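Local coordinates for protein cytochrome P450 (Bacillus megaterium, PDB 5L92) that binds the steroid corticosterone in a pocket beside its heme and, as a cytochrome P450 monooxygenase, oxidises steroids, at residues 255-260 against 280-285; 273-278 against 365-370; 382-387 against 393-398. All coordinates share one frame; numbering follows the deposited sequence.

Interaction 1 of 3, residues 255-260 against 280-285; sequences IYCLME and EEVLRY
C257 and V282 mark the nearest approach of the two helical segments, their CA atoms 7.3 Å apart, and the CB of each points at the opposing backbone. The first segment ends helix 247-260, the C-terminal part of P450 helix I; the second ends helix 275-285, helix K. With SG placed anti to the carbonyl carbon and beside the backbone N (chi1 -74°), the thiol of C257 projects between two residues one turn apart on the second helix. It meets V282 CG1 at 4.4 Å and, closer, Y285 CD2 at 4.0 Å. SG lies 5.3 Å from the centroid of the Y285 ring and 73° off its normal, an oblique sulfur-aromatic contact. Farther along the phenol, a water bridges the segments: Y285 OH lies 2.6 Å from the water oxygen, in the ring plane, and the water makes a weak bond to E260 OE1. E260 OE1 also forms a salt bridge with R286, while R322 supplies a cation-pi contact to Y285. Within segment 280-285, R284 holds both carboxylate oxygens of E281, NE meeting OE1 on its syn side at 2.8 Å and NH2 approaching OE2 from above the carboxylate plane at 3.0 Å; this is the ExxR motif of P450 helix K. Chemically, then, no direct hydrogen bond joins the segments: a small patch of sulfur, valine and tyrosine carbon makes the seam, a water spans its polar margin, and the R284-E281 pair stays within helix K, while the R337 salt bridge links E281 to a later part of the chain.

Interaction 2 of 3, residues 273-278 against 365-370; sequences ELLPSG and MLAELI
L275 carries the whole first-segment side of this contact, meeting L366, A367 and I370 on helix 355-372. The apolar contacts come first. L275 has CG anti to its backbone N (chi1 -180°), which extends the side chain straight at the other helix, and the two methyls then divide the work. CD2 presses on A367, 3.5 Å from CB, tighter than usual carbon-carbon packing, and 3.5 Å from A367 N as well, so this methyl meets main chain as much as side chain. CD1 takes the other branch, 4.2 Å from L366 CB and 4.3 Å from I370 CD1, and so meets two residues one helical turn apart. The small side chain of A367 is consistent with so close an approach: the CA atoms of L275 and A367 are 7.2 Å apart.

Polar interactions run within the segments and not between them. G278 N donates to L274 O at 2.9 Å in the first turn of helix 275-285, and I370 N donates to L366 O at 2.9 Å, a bond that fixes the spacing of the two residues flanking CD1. Outside the pair, S277 OG bonds I335 O, tying the start of helix 275-285 to a later part of the chain, and E368 pairs with R372 of its own helix.

In the fold, the contact joins the start of P450 helix K to helix L. L274 and I370 both lie against helix 262-270, L366 packs on I251, T254 and I255 of helix 247-260, and M365 and E368 pack against helix 112-125.

Interaction 3 of 3, residues 382-387 against 393-398; sequences FELKPI and YGLKEL
K385, I387 and E397 lose the most surface in this antiparallel pairing, the C-terminal P450 hairpin whose turn bears F391 of the corticosterone pocket; P386 and L395 form a single bridge as a non-hydrogen-bonded pair. K385 contributes both backbone and side chain: its O accepts a nearly straight bond from K396 N (2.8 Å, 170°), while its extended side chain carries NZ to E397 OE1 at 3.3 Å, a salt bridge. E397 CG lies between the backbone N and the carbonyl carbon (chi1 63°), which brings its carboxylate beside the lysine; OE2 also accepts from a water that E383 N donates to. A second water donates to E383 O and E397 O and accepts from K385 N. I387 N donates to G394 O at 2.8 Å, its CD1 meets the G394 carbonyl carbon, and CG1 meets K396 CG at 3.7 Å. At the far end F382 CE2 meets L398 CD1 at 3.4 Å, the methyl at the ring edge. Were E397 an alanine, K385 NZ would probably be left without its anionic mate and the water held by E383 N without its carboxylate acceptor. Two backbone bonds, one ion pair and bridging waters thus close the hairpin.

From the N terminus, helix 247-260 supplies the first partner, and interaction 1 closes when the chain, having passed through helix 262-270, reaches residues 280-285. Interaction 2 opens inside that loop, at 273-278, and closes only at 365-370, so the two cross and share helix 275-285. They also touch: I255 CD1 packs on L366 CD2 at 3.7 Å. Interaction 3 follows in series, a short hairpin closed over five residues. It stays about 8 Å from interaction 2 at nearest atoms but meets interaction 1, Y256 CD2 lying 3.7 Å from L395 CD1. Helix 247-260 thus packs against helices 275-285 and 355-372 as well as the C-terminal hairpin.

Interaction 1 of 3, residues 255-260 against 280-285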
loop_
_atom_site.group_PDB
_atom_site.type_symbol
_atom_site.label_atom_id
_atom_site.label_comp_id
_atom_site.label_asym_id
_atom_site.label_seq_id
_atom_site.Cartn_x
_atom_site.Cartn_y
_atom_site.Cartn_z
ATOM N N ILE A 255 7.110 -9.357 -9.867
ATOM C CA ILE A 255 7.172 -10.000 -11.164
ATOM C C ILE A 255 7.811 -9.056 -12.170
ATOM O O ILE A 255 8.641 -9.471 -12.989
ATOM C CB ILE A 255 5.770 -10.436 -11.615
ATOM C CG1 ILE A 255 5.202 -11.533 -10.680
ATOM C CG2 ILE A 255 5.767 -10.930 -13.055
ATOM C CD1 ILE A 255 5.923 -12.774 -10.735
ATOM N N TYR A 256 7.450 -7.773 -12.110
ATOM C CA TYR A 256 8.067 -6.797 -13.000
ATOM C C TYR A 256 9.576 -6.756 -12.801
ATOM O O TYR A 256 10.331 -6.742 -13.774
ATOM C CB TYR A 256 7.459 -5.407 -12.814
ATOM C CG TYR A 256 7.970 -4.451 -13.864
ATOM C CD1 TYR A 256 9.128 -3.713 -13.653
ATOM C CD2 TYR A 256 7.321 -4.330 -15.080
ATOM C CE1 TYR A 256 9.609 -2.860 -14.614
ATOM C CE2 TYR A 256 7.789 -3.509 -16.038
ATOM C CZ TYR A 256 8.943 -2.761 -15.804
ATOM O OH TYR A 256 9.418 -1.940 -16.773
ATOM N N CYS A 257 10.034 -6.751 -11.552
ATOM C CA CYS A 257 11.469 -6.658 -11.301
ATOM C C CYS A 257 12.202 -7.910 -11.791
ATOM O O CYS A 257 13.311 -7.801 -12.339
ATOM C CB CYS A 257 11.754 -6.448 -9.819
ATOM S SG CYS A 257 11.395 -4.778 -9.150
ATOM N N LEU A 258 11.589 -9.100 -11.629
ATOM C CA LEU A 258 12.240 -10.347 -12.011
ATOM C C LEU A 258 12.296 -10.511 -13.517
ATOM O O LEU A 258 13.240 -11.120 -14.042
ATOM C CB LEU A 258 11.539 -11.551 -11.347
ATOM C CG LEU A 258 11.616 -11.577 -9.829
ATOM C CD1 LEU A 258 10.726 -12.660 -9.283
ATOM C CD2 LEU A 258 13.016 -11.711 -9.241
ATOM N N MET A 259 11.314 -9.963 -14.224
ATOM C CA MET A 259 11.327 -9.947 -15.676
ATOM C C MET A 259 12.296 -8.906 -16.224
ATOM O O MET A 259 12.912 -9.123 -17.276
ATOM C CB MET A 259 9.923 -9.691 -16.205
ATOM C CG MET A 259 8.901 -10.825 -15.862
ATOM S SD MET A 259 9.241 -12.432 -16.588
ATOM C CE MET A 259 10.154 -13.180 -15.252
ATOM N N GLU A 260 12.408 -7.764 -15.550
ATOM C CA GLU A 260 13.378 -6.760 -15.956
ATOM C C GLU A 260 14.794 -7.308 -15.863
ATOM O O GLU A 260 15.599 -7.080 -16.762
ATOM C CB GLU A 260 13.232 -5.511 -15.078
ATOM C CG GLU A 260 13.952 -4.303 -15.598
ATOM C CD GLU A 260 13.466 -3.015 -14.906
ATOM O OE1 GLU A 260 13.178 -3.035 -13.675
ATOM O OE2 GLU A 260 13.333 -2.004 -15.613
ATOM N N GLU A 280 11.634 -8.318 0.032
ATOM C CA GLU A 280 12.058 -7.127 0.748
ATOM C C GLU A 280 12.785 -6.158 -0.174
ATOM O O GLU A 280 12.697 -4.934 0.015
ATOM C CB GLU A 280 12.950 -7.505 1.931
ATOM C CG GLU A 280 12.265 -8.381 3.000
ATOM C CD GLU A 280 10.984 -7.743 3.588
ATOM O OE1 GLU A 280 11.032 -6.631 4.150
ATOM O OE2 GLU A 280 9.929 -8.371 3.494
ATOM N N GLU A 281 13.499 -6.682 -1.172
ATOM C CA GLU A 281 14.195 -5.818 -2.106
ATOM C C GLU A 281 13.250 -5.261 -3.171
ATOM O O GLU A 281 13.533 -4.201 -3.700
ATOM C CB GLU A 281 15.416 -6.577 -2.679
ATOM C CG GLU A 281 16.187 -5.955 -3.843
ATOM C CD GLU A 281 16.978 -4.772 -3.411
ATOM O OE1 GLU A 281 16.676 -4.259 -2.327
ATOM O OE2 GLU A 281 17.917 -4.380 -4.108
ATOM N N VAL A 282 12.096 -5.866 -3.438
ATOM C CA VAL A 282 11.074 -5.126 -4.185
ATOM C C VAL A 282 10.476 -4.010 -3.327
ATOM O O VAL A 282 10.317 -2.874 -3.791
ATOM C CB VAL A 282 9.987 -6.062 -4.716
ATOM C CG1 VAL A 282 8.993 -5.266 -5.539
ATOM C CG2 VAL A 282 10.602 -7.179 -5.563
ATOM N N LEU A 283 10.144 -4.304 -2.061
ATOM C CA LEU A 283 9.636 -3.250 -1.184
ATOM C C LEU A 283 10.552 -2.032 -1.164
ATOM O O LEU A 283 10.090 -0.903 -0.955
ATOM C CB LEU A 283 9.478 -3.774 0.247
ATOM C CG LEU A 283 8.279 -4.708 0.375
ATOM C CD1 LEU A 283 8.377 -5.566 1.633
ATOM C CD2 LEU A 283 6.964 -3.888 0.364
ATOM N N ARG A 284 11.845 -2.239 -1.339
ATOM C CA ARG A 284 12.807 -1.130 -1.380
ATOM C C ARG A 284 12.844 -0.474 -2.759
ATOM O O ARG A 284 12.824 0.760 -2.875
ATOM C CB ARG A 284 14.217 -1.654 -1.016
ATOM C CG ARG A 284 15.226 -0.537 -0.732
ATOM C CD ARG A 284 16.734 -0.928 -0.880
ATOM N NE ARG A 284 17.123 -1.465 -2.197
ATOM C CZ ARG A 284 17.750 -0.780 -3.154
ATOM N NH1 ARG A 284 18.076 0.492 -2.999
ATOM N NH2 ARG A 284 18.046 -1.369 -4.293
ATOM N N TYR A 285 12.917 -1.295 -3.815
ATOM C CA TYR A 285 13.268 -0.871 -5.168
ATOM C C TYR A 285 12.066 -0.354 -5.953
ATOM O O TYR A 285 12.197 0.605 -6.717
ATOM C CB TYR A 285 13.933 -2.051 -5.906
ATOM C CG TYR A 285 14.691 -1.681 -7.160
ATOM C CD1 TYR A 285 15.968 -1.117 -7.101
ATOM C CD2 TYR A 285 14.139 -1.904 -8.395
ATOM C CE1 TYR A 285 16.651 -0.796 -8.273
ATOM C CE2 TYR A 285 14.804 -1.613 -9.541
ATOM C CZ TYR A 285 16.051 -1.054 -9.491
ATOM O OH TYR A 285 16.665 -0.759 -10.670
HETATM O O HOH W 1 15.272 -1.035 -12.846
#

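Interaction 2 of 3, residues 273-278 against 365-370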
loop_
_atom_site.group_PDB
_atom_site.type_symbol
_atom_site.label_atom_id
_atom_site.label_comp_id
_atom_site.label_asym_id
_atom_site.label_seq_id
_atom_site.Cartn_x
_atom_site.Cartn_y
_atom_site.Cartn_z
ATOM N N GLU A 273 15.095 -20.324 -1.233
ATOM C CA GLU A 273 15.089 -19.660 0.062
ATOM C C GLU A 273 15.310 -18.145 -0.035
ATOM O O GLU A 273 15.103 -17.445 0.964
ATOM C CB GLU A 273 16.148 -20.307 0.978
ATOM C CG GLU A 273 17.605 -19.948 0.679
ATOM C CD GLU A 273 18.248 -20.726 -0.491
ATOM O OE1 GLU A 273 17.586 -21.556 -1.168
ATOM O OE2 GLU A 273 19.456 -20.475 -0.735
ATOM N N LEU A 274 15.734 -17.613 -1.184
ATOM C CA LEU A 274 15.897 -16.164 -1.295
ATOM C C LEU A 274 14.592 -15.413 -1.563
ATOM O O LEU A 274 14.641 -14.180 -1.667
ATOM C CB LEU A 274 16.887 -15.810 -2.397
ATOM C CG LEU A 274 18.363 -16.173 -2.138
ATOM C CD1 LEU A 274 19.222 -15.685 -3.268
ATOM C CD2 LEU A 274 18.899 -15.624 -0.834
ATOM N N LEU A 275 13.444 -16.106 -1.695
ATOM C CA LEU A 275 12.210 -15.416 -2.066
ATOM C C LEU A 275 11.852 -14.337 -1.049
ATOM O O LEU A 275 11.687 -13.183 -1.469
ATOM C CB LEU A 275 11.060 -16.408 -2.281
ATOM C CG LEU A 275 9.721 -15.742 -2.679
ATOM C CD1 LEU A 275 9.844 -14.784 -3.869
ATOM C CD2 LEU A 275 8.674 -16.764 -2.991
ATOM N N PRO A 276 11.816 -14.601 0.277
ATOM C CA PRO A 276 11.551 -13.500 1.237
ATOM C C PRO A 276 12.483 -12.304 1.105
ATOM O O PRO A 276 12.010 -11.170 1.123
ATOM C CB PRO A 276 11.700 -14.174 2.617
ATOM C CG PRO A 276 11.446 -15.609 2.381
ATOM C CD PRO A 276 11.906 -15.911 0.957
ATOM N N SER A 277 13.793 -12.524 0.972
ATOM C CA SER A 277 14.740 -11.423 0.820
ATOM C C SER A 277 14.497 -10.662 -0.473
ATOM O O SER A 277 14.644 -9.433 -0.523
ATOM C CB SER A 277 16.174 -11.976 0.863
ATOM O OG SER A 277 17.143 -10.952 0.726
ATOM N N GLY A 278 14.133 -11.375 -1.527
ATOM C CA GLY A 278 13.808 -10.727 -2.791
ATOM C C GLY A 278 12.563 -9.863 -2.685
ATOM O O GLY A 278 12.493 -8.788 -3.282
ATOM N N MET A 365 1.917 -16.428 -2.927
ATOM C CA MET A 365 1.535 -16.283 -4.330
ATOM C C MET A 365 2.767 -16.329 -5.240
ATOM O O MET A 365 2.749 -16.946 -6.304
ATOM C CB MET A 365 0.761 -14.990 -4.518
ATOM C CG MET A 365 0.482 -14.577 -5.949
ATOM S SD MET A 365 -0.494 -15.722 -6.910
ATOM C CE MET A 365 -2.158 -15.173 -6.475
ATOM N N LEU A 366 3.829 -15.658 -4.861
ATOM C CA LEU A 366 4.964 -15.578 -5.774
ATOM C C LEU A 366 5.683 -16.921 -5.894
ATOM O O LEU A 366 6.079 -17.304 -6.998
ATOM C CB LEU A 366 5.916 -14.495 -5.328
ATOM C CG LEU A 366 5.397 -13.067 -5.575
ATOM C CD1 LEU A 366 6.204 -12.074 -4.789
ATOM C CD2 LEU A 366 5.372 -12.721 -7.041
ATOM N N ALA A 367 5.818 -17.660 -4.783
ATOM C CA ALA A 367 6.510 -18.951 -4.807
ATOM C C ALA A 367 5.789 -19.916 -5.731
ATOM O O ALA A 367 6.415 -20.680 -6.475
ATOM C CB ALA A 367 6.598 -19.531 -3.394
ATOM N N GLU A 368 4.466 -19.857 -5.730
ATOM C CA GLU A 368 3.691 -20.758 -6.562
ATOM C C GLU A 368 3.778 -20.335 -8.021
ATOM O O GLU A 368 3.953 -21.171 -8.909
ATOM C CB GLU A 368 2.256 -20.788 -6.058
ATOM C CG GLU A 368 1.375 -21.758 -6.745
ATOM C CD GLU A 368 1.759 -23.196 -6.466
ATOM O OE1 GLU A 368 2.346 -23.470 -5.397
ATOM O OE2 GLU A 368 1.481 -24.054 -7.328
ATOM N N LEU A 369 3.691 -19.037 -8.291
ATOM C CA LEU A 369 3.890 -18.573 -9.658
ATOM C C LEU A 369 5.229 -19.032 -10.210
ATOM O O LEU A 369 5.327 -19.503 -11.353
ATOM C CB LEU A 369 3.818 -17.054 -9.701
ATOM C CG LEU A 369 2.517 -16.440 -10.125
ATOM C CD1 LEU A 369 2.740 -14.945 -10.109
ATOM C CD2 LEU A 369 2.120 -16.952 -11.497
ATOM N N ILE A 370 6.288 -18.828 -9.434
ATOM C CA ILE A 370 7.624 -19.133 -9.919
ATOM C C ILE A 370 7.787 -20.636 -10.085
ATOM O O ILE A 370 8.443 -21.101 -11.021
ATOM C CB ILE A 370 8.676 -18.533 -8.963
ATOM C CG1 ILE A 370 8.604 -17.007 -9.015
ATOM C CG2 ILE A 370 10.053 -19.019 -9.320
ATOM C CD1 ILE A 370 9.280 -16.360 -7.832
#

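Interaction 3 of 3, residues 382-387 against 393-398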
loop_
_atom_site.group_PDB
_atom_site.type_symbol
_atom_site.label_atom_id
_atom_site.label_comp_id
_atom_site.label_asym_id
_atom_site.label_seq_id
_atom_site.Cartn_x
_atom_site.Cartn_y
_atom_site.Cartn_z
ATOM N N PHE A 382 2.300 -7.176 -23.882
ATOM C CA PHE A 382 2.640 -6.356 -22.762
ATOM C C PHE A 382 2.825 -4.905 -23.105
ATOM O O PHE A 382 3.436 -4.576 -24.062
ATOM C CB PHE A 382 3.885 -6.862 -22.045
ATOM C CG PHE A 382 4.385 -5.934 -20.984
ATOM C CD1 PHE A 382 5.163 -4.884 -21.338
ATOM C CD2 PHE A 382 4.037 -6.083 -19.683
ATOM C CE1 PHE A 382 5.603 -4.001 -20.424
ATOM C CE2 PHE A 382 4.462 -5.188 -18.753
ATOM C CZ PHE A 382 5.261 -4.153 -19.123
ATOM N N GLU A 383 2.292 -4.065 -22.246
ATOM C CA GLU A 383 2.427 -2.628 -22.328
ATOM C C GLU A 383 2.550 -2.108 -20.917
ATOM O O GLU A 383 1.856 -2.554 -20.080
ATOM C CB GLU A 383 1.226 -1.973 -22.975
ATOM C CG GLU A 383 1.230 -1.826 -24.470
ATOM C CD GLU A 383 -0.157 -1.579 -25.025
ATOM O OE1 GLU A 383 -0.805 -0.617 -24.601
ATOM O OE2 GLU A 383 -0.636 -2.357 -25.861
ATOM N N LEU A 384 3.427 -1.150 -20.691
ATOM C CA LEU A 384 3.636 -0.521 -19.388
ATOM C C LEU A 384 2.493 0.463 -19.124
ATOM O O LEU A 384 2.329 1.459 -19.848
ATOM C CB LEU A 384 4.999 0.177 -19.361
ATOM C CG LEU A 384 5.403 0.768 -18.024
ATOM C CD1 LEU A 384 5.804 -0.321 -17.062
ATOM C CD2 LEU A 384 6.502 1.812 -18.181
ATOM N N LYS A 385 1.694 0.198 -18.097
ATOM C CA LYS A 385 0.543 1.048 -17.766
ATOM C C LYS A 385 0.543 1.372 -16.280
ATOM O O LYS A 385 -0.190 0.747 -15.499
ATOM C CB LYS A 385 -0.773 0.391 -18.182
ATOM C CG LYS A 385 -0.799 -0.025 -19.640
ATOM C CD LYS A 385 -2.192 -0.423 -20.034
ATOM C CE LYS A 385 -2.248 -1.017 -21.407
ATOM N NZ LYS A 385 -3.526 -1.758 -21.592
ATOM N N PRO A 386 1.314 2.383 -15.866
ATOM C CA PRO A 386 1.370 2.740 -14.445
ATOM C C PRO A 386 0.041 3.265 -13.932
ATOM O O PRO A 386 -0.659 4.008 -14.611
ATOM C CB PRO A 386 2.437 3.834 -14.388
ATOM C CG PRO A 386 3.070 3.864 -15.744
ATOM C CD PRO A 386 2.074 3.329 -16.693
ATOM N N ILE A 387 -0.280 2.903 -12.693
ATOM C CA ILE A 387 -1.463 3.463 -12.057
ATOM C C ILE A 387 -1.317 4.982 -11.957
ATOM O O ILE A 387 -0.241 5.505 -11.636
ATOM C CB ILE A 387 -1.668 2.829 -10.675
ATOM C CG1 ILE A 387 -1.920 1.310 -10.819
ATOM C CG2 ILE A 387 -2.858 3.515 -9.962
ATOM C CD1 ILE A 387 -1.502 0.437 -9.595
ATOM N N TYR A 393 1.826 3.018 -6.107
ATOM C CA TYR A 393 2.827 2.925 -7.155
ATOM C C TYR A 393 2.776 1.501 -7.717
ATOM O O TYR A 393 3.050 0.525 -7.011
ATOM C CB TYR A 393 4.203 3.287 -6.597
ATOM C CG TYR A 393 5.324 2.979 -7.565
ATOM C CD1 TYR A 393 5.697 3.893 -8.533
ATOM C CD2 TYR A 393 6.002 1.770 -7.520
ATOM C CE1 TYR A 393 6.743 3.617 -9.444
ATOM C CE2 TYR A 393 7.052 1.486 -8.419
ATOM C CZ TYR A 393 7.410 2.422 -9.372
ATOM O OH TYR A 393 8.419 2.121 -10.271
ATOM N N GLY A 394 2.351 1.360 -8.958
ATOM C CA GLY A 394 2.185 0.025 -9.480
ATOM C C GLY A 394 1.696 0.083 -10.899
ATOM O O GLY A 394 1.599 1.156 -11.498
ATOM N N LEU A 395 1.395 -1.090 -11.426
ATOM C CA LEU A 395 0.890 -1.227 -12.780
ATOM C C LEU A 395 -0.572 -1.643 -12.775
ATOM O O LEU A 395 -1.013 -2.397 -11.922
ATOM C CB LEU A 395 1.717 -2.247 -13.537
ATOM C CG LEU A 395 3.199 -1.916 -13.550
ATOM C CD1 LEU A 395 3.929 -3.044 -14.252
ATOM C CD2 LEU A 395 3.481 -0.569 -14.254
ATOM N N LYS A 396 -1.301 -1.184 -13.782
ATOM C CA LYS A 396 -2.707 -1.534 -13.927
ATOM C C LYS A 396 -2.908 -2.910 -14.547
ATOM O O LYS A 396 -3.957 -3.535 -14.331
ATOM C CB LYS A 396 -3.399 -0.485 -14.784
ATOM C CG LYS A 396 -3.257 0.968 -14.207
ATOM C CD LYS A 396 -3.630 2.041 -15.211
ATOM C CE LYS A 396 -5.015 1.832 -15.773
ATOM N NZ LYS A 396 -6.027 1.571 -14.707
ATOM N N GLU A 397 -1.944 -3.371 -15.346
ATOM C CA GLU A 397 -1.972 -4.698 -15.942
ATOM C C GLU A 397 -0.525 -5.164 -16.098
ATOM O O GLU A 397 0.408 -4.363 -16.062
ATOM C CB GLU A 397 -2.734 -4.711 -17.282
ATOM C CG GLU A 397 -2.141 -3.858 -18.415
ATOM C CD GLU A 397 -2.509 -4.406 -19.835
ATOM O OE1 GLU A 397 -3.716 -4.640 -20.097
ATOM O OE2 GLU A 397 -1.580 -4.628 -20.667
ATOM N N LEU A 398 -0.337 -6.476 -16.235
ATOM C CA LEU A 398 1.013 -7.013 -16.414
ATOM C C LEU A 398 0.886 -8.342 -17.167
ATOM O O LEU A 398 0.746 -9.409 -16.561
ATOM C CB LEU A 398 1.706 -7.154 -15.067
ATOM C CG LEU A 398 3.122 -7.739 -15.016
ATOM C CD1 LEU A 398 4.035 -7.083 -15.959
ATOM C CD2 LEU A 398 3.695 -7.589 -13.649
HETATM O O HOH W 2 2.092 -2.482 -17.256
HETATM O O HOH W 3 0.953 -5.451 -19.713
HETATM O O HOH W 4 1.385 4.484 -9.670
#